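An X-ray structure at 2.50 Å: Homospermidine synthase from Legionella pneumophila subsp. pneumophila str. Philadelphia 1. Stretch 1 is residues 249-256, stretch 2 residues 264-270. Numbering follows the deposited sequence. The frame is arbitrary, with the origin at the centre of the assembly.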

# COMPACT_ATOMS: atom_id res chain seq x y z
N HIS A 249 -21.02 -18.64 -9.03
CA HIS A 249 -20.93 -18.30 -7.60
C HIS A 249 -21.51 -16.92 -7.33
O HIS A 249 -21.37 -16.01 -8.15
CB HIS A 249 -19.47 -18.35 -7.17
CG HIS A 249 -18.85 -19.71 -7.28
ND1 HIS A 249 -18.92 -20.64 -6.27
CD2 HIS A 249 -18.18 -20.30 -8.30
CE1 HIS A 249 -18.31 -21.75 -6.66
NE2 HIS A 249 -17.85 -21.57 -7.89
N TRP A 250 -22.15 -16.73 -6.18
CA TRP A 250 -22.72 -15.42 -5.87
C TRP A 250 -22.00 -14.81 -4.67
O TRP A 250 -22.07 -15.35 -3.57
CB TRP A 250 -24.22 -15.56 -5.63
CG TRP A 250 -24.91 -14.27 -5.32
CD1 TRP A 250 -25.23 -13.78 -4.09
CD2 TRP A 250 -25.30 -13.27 -6.27
NE1 TRP A 250 -25.79 -12.53 -4.21
CE2 TRP A 250 -25.85 -12.19 -5.53
CE3 TRP A 250 -25.23 -13.17 -7.67
CZ2 TRP A 250 -26.33 -11.03 -6.14
CZ3 TRP A 250 -25.72 -12.01 -8.28
CH2 TRP A 250 -26.26 -10.96 -7.51
N PRO A 251 -21.31 -13.68 -4.86
CA PRO A 251 -20.58 -13.02 -3.77
C PRO A 251 -21.46 -12.80 -2.54
O PRO A 251 -22.59 -12.36 -2.65
CB PRO A 251 -20.12 -11.70 -4.40
CG PRO A 251 -20.05 -12.01 -5.86
CD PRO A 251 -21.29 -12.84 -6.07
N HIS A 252 -20.92 -13.12 -1.36
CA HIS A 252 -21.68 -12.96 -0.12
C HIS A 252 -22.18 -11.53 0.10
O HIS A 252 -23.30 -11.33 0.57
CB HIS A 252 -20.82 -13.36 1.08
CG HIS A 252 -19.54 -12.59 1.20
ND1 HIS A 252 -18.49 -12.75 0.31
CD2 HIS A 252 -19.15 -11.63 2.06
CE1 HIS A 252 -17.52 -11.91 0.62
NE2 HIS A 252 -17.89 -11.22 1.68
N ASP A 253 -21.35 -10.56 -0.25
CA ASP A 253 -21.68 -9.14 -0.08
C ASP A 253 -22.16 -8.46 -1.36
O ASP A 253 -21.98 -7.25 -1.54
CB ASP A 253 -20.48 -8.39 0.49
CG ASP A 253 -19.16 -8.77 -0.18
OD1 ASP A 253 -19.20 -9.42 -1.24
OD2 ASP A 253 -18.08 -8.42 0.36
N ALA A 254 -22.79 -9.23 -2.24
CA ALA A 254 -23.29 -8.71 -3.50
C ALA A 254 -24.79 -8.44 -3.49
O ALA A 254 -25.53 -9.00 -2.69
CB ALA A 254 -22.95 -9.66 -4.63
N TYR A 255 -25.22 -7.57 -4.40
CA TYR A 255 -26.61 -7.20 -4.54
C TYR A 255 -26.86 -6.56 -5.91
O TYR A 255 -25.94 -6.02 -6.54
CB TYR A 255 -27.04 -6.23 -3.44
CG TYR A 255 -26.28 -4.93 -3.43
CD1 TYR A 255 -24.99 -4.85 -2.90
CD2 TYR A 255 -26.86 -3.76 -3.95
CE1 TYR A 255 -24.29 -3.64 -2.88
CE2 TYR A 255 -26.16 -2.55 -3.94
CZ TYR A 255 -24.88 -2.50 -3.40
OH TYR A 255 -24.19 -1.31 -3.37
N SER A 256 -28.11 -6.62 -6.36
CA SER A 256 -28.49 -6.06 -7.65
C SER A 256 -29.62 -5.06 -7.48
O SER A 256 -30.29 -5.04 -6.45
CB SER A 256 -28.93 -7.16 -8.61
OG SER A 256 -27.82 -7.78 -9.22
N ALA A 264 -25.60 -5.43 -14.28
CA ALA A 264 -24.68 -5.11 -13.19
C ALA A 264 -24.98 -5.70 -11.83
O ALA A 264 -26.13 -5.91 -11.44
CB ALA A 264 -24.54 -3.59 -13.06
N ILE A 265 -23.90 -5.93 -11.10
CA ILE A 265 -23.97 -6.47 -9.76
C ILE A 265 -23.09 -5.54 -8.93
O ILE A 265 -22.14 -4.95 -9.44
CB ILE A 265 -23.43 -7.93 -9.75
CG1 ILE A 265 -23.35 -8.45 -8.33
CG2 ILE A 265 -22.05 -7.99 -10.41
CD1 ILE A 265 -22.67 -9.80 -8.24
N TYR A 266 -23.44 -5.38 -7.66
CA TYR A 266 -22.65 -4.50 -6.82
C TYR A 266 -22.17 -5.23 -5.59
O TYR A 266 -22.66 -6.30 -5.26
CB TYR A 266 -23.47 -3.26 -6.42
CG TYR A 266 -23.84 -2.41 -7.61
CD1 TYR A 266 -24.85 -2.80 -8.49
CD2 TYR A 266 -23.13 -1.24 -7.91
CE1 TYR A 266 -25.14 -2.07 -9.63
CE2 TYR A 266 -23.41 -0.51 -9.06
CZ TYR A 266 -24.42 -0.93 -9.91
OH TYR A 266 -24.67 -0.23 -11.06
N LEU A 267 -21.18 -4.65 -4.94
CA LEU A 267 -20.61 -5.21 -3.73
C LEU A 267 -20.70 -4.14 -2.65
O LEU A 267 -20.58 -2.95 -2.94
CB LEU A 267 -19.15 -5.60 -3.98
CG LEU A 267 -18.78 -7.08 -4.18
CD1 LEU A 267 -19.75 -7.77 -5.12
CD2 LEU A 267 -17.36 -7.17 -4.70
N SER A 268 -20.94 -4.55 -1.41
CA SER A 268 -21.05 -3.60 -0.30
C SER A 268 -19.78 -2.77 -0.17
O SER A 268 -19.81 -1.55 -0.30
CB SER A 268 -21.31 -4.34 1.01
OG SER A 268 -22.40 -5.23 0.89
N ARG A 269 -18.67 -3.44 0.10
CA ARG A 269 -17.37 -2.78 0.26
C ARG A 269 -17.05 -1.78 -0.86
O ARG A 269 -17.49 -1.96 -1.99
CB ARG A 269 -16.29 -3.86 0.35
CG ARG A 269 -16.61 -4.92 1.40
CD ARG A 269 -15.53 -5.97 1.49
NE ARG A 269 -14.26 -5.40 1.91
CZ ARG A 269 -13.17 -6.12 2.17
NH1 ARG A 269 -13.21 -7.44 2.06
NH2 ARG A 269 -12.05 -5.52 2.54
N PRO A 270 -16.29 -0.71 -0.54
CA PRO A 270 -15.91 0.31 -1.54
C PRO A 270 -14.99 -0.35 -2.56
O PRO A 270 -14.24 -1.27 -2.22
CB PRO A 270 -15.16 1.36 -0.71
CG PRO A 270 -15.70 1.19 0.66
CD PRO A 270 -15.85 -0.31 0.81

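The two stretches pair as short antiparallel strands. Tyr-255 and Tyr-266 form the hydrogen-bonded pair, with Tyr-255 N to Tyr-266 O at 3.0 Å and Tyr-266 N to Tyr-255 O at 2.8 Å; Ala-254 and Leu-267 form the adjoining non-hydrogen-bonded pair, their CA atoms 4.4 Å apart. Stretch 1 enters the pairing through a type I turn from Pro-251 to Ala-254, closed by Ala-254 N to Pro-251 O (3.2 Å). The turn presents Asp-253 O to the corner of stretch 2, where it accepts from both Ser-268 N (2.9 Å) and Ser-268 OG (3.2 Å), so one serine caters to this carbonyl twice. A weak bond from Ser-256 OG to Ala-264 O (3.4 Å) lies at the other end.

On the face carrying Ala-254 and Leu-267, the small Ala-254 CB touches two branched neighbours, 3.6 Å from Ile-265 CD1 and 3.7 Å from Leu-267 CD1. Extended in t, t, Ile-265 also lays CD1 over the six-membered ring of Trp-250, 3.8 Å from CZ3, while Pro-251 CB packs 4.0 Å from Leu-267 CD1. On the other face, the p rotamer of Tyr-255 brings its ring over Tyr-266 CB, 3.4 Å from Tyr-255 CZ; the two tyrosine rings meet obliquely. The contact buries 515 Å², both sides summed. Pro-251, Ile-265 and Leu-267 supply its buried apolar surface, and the carboxylate of the buried Asp-253 is hydrogen-bonded elsewhere in the structure.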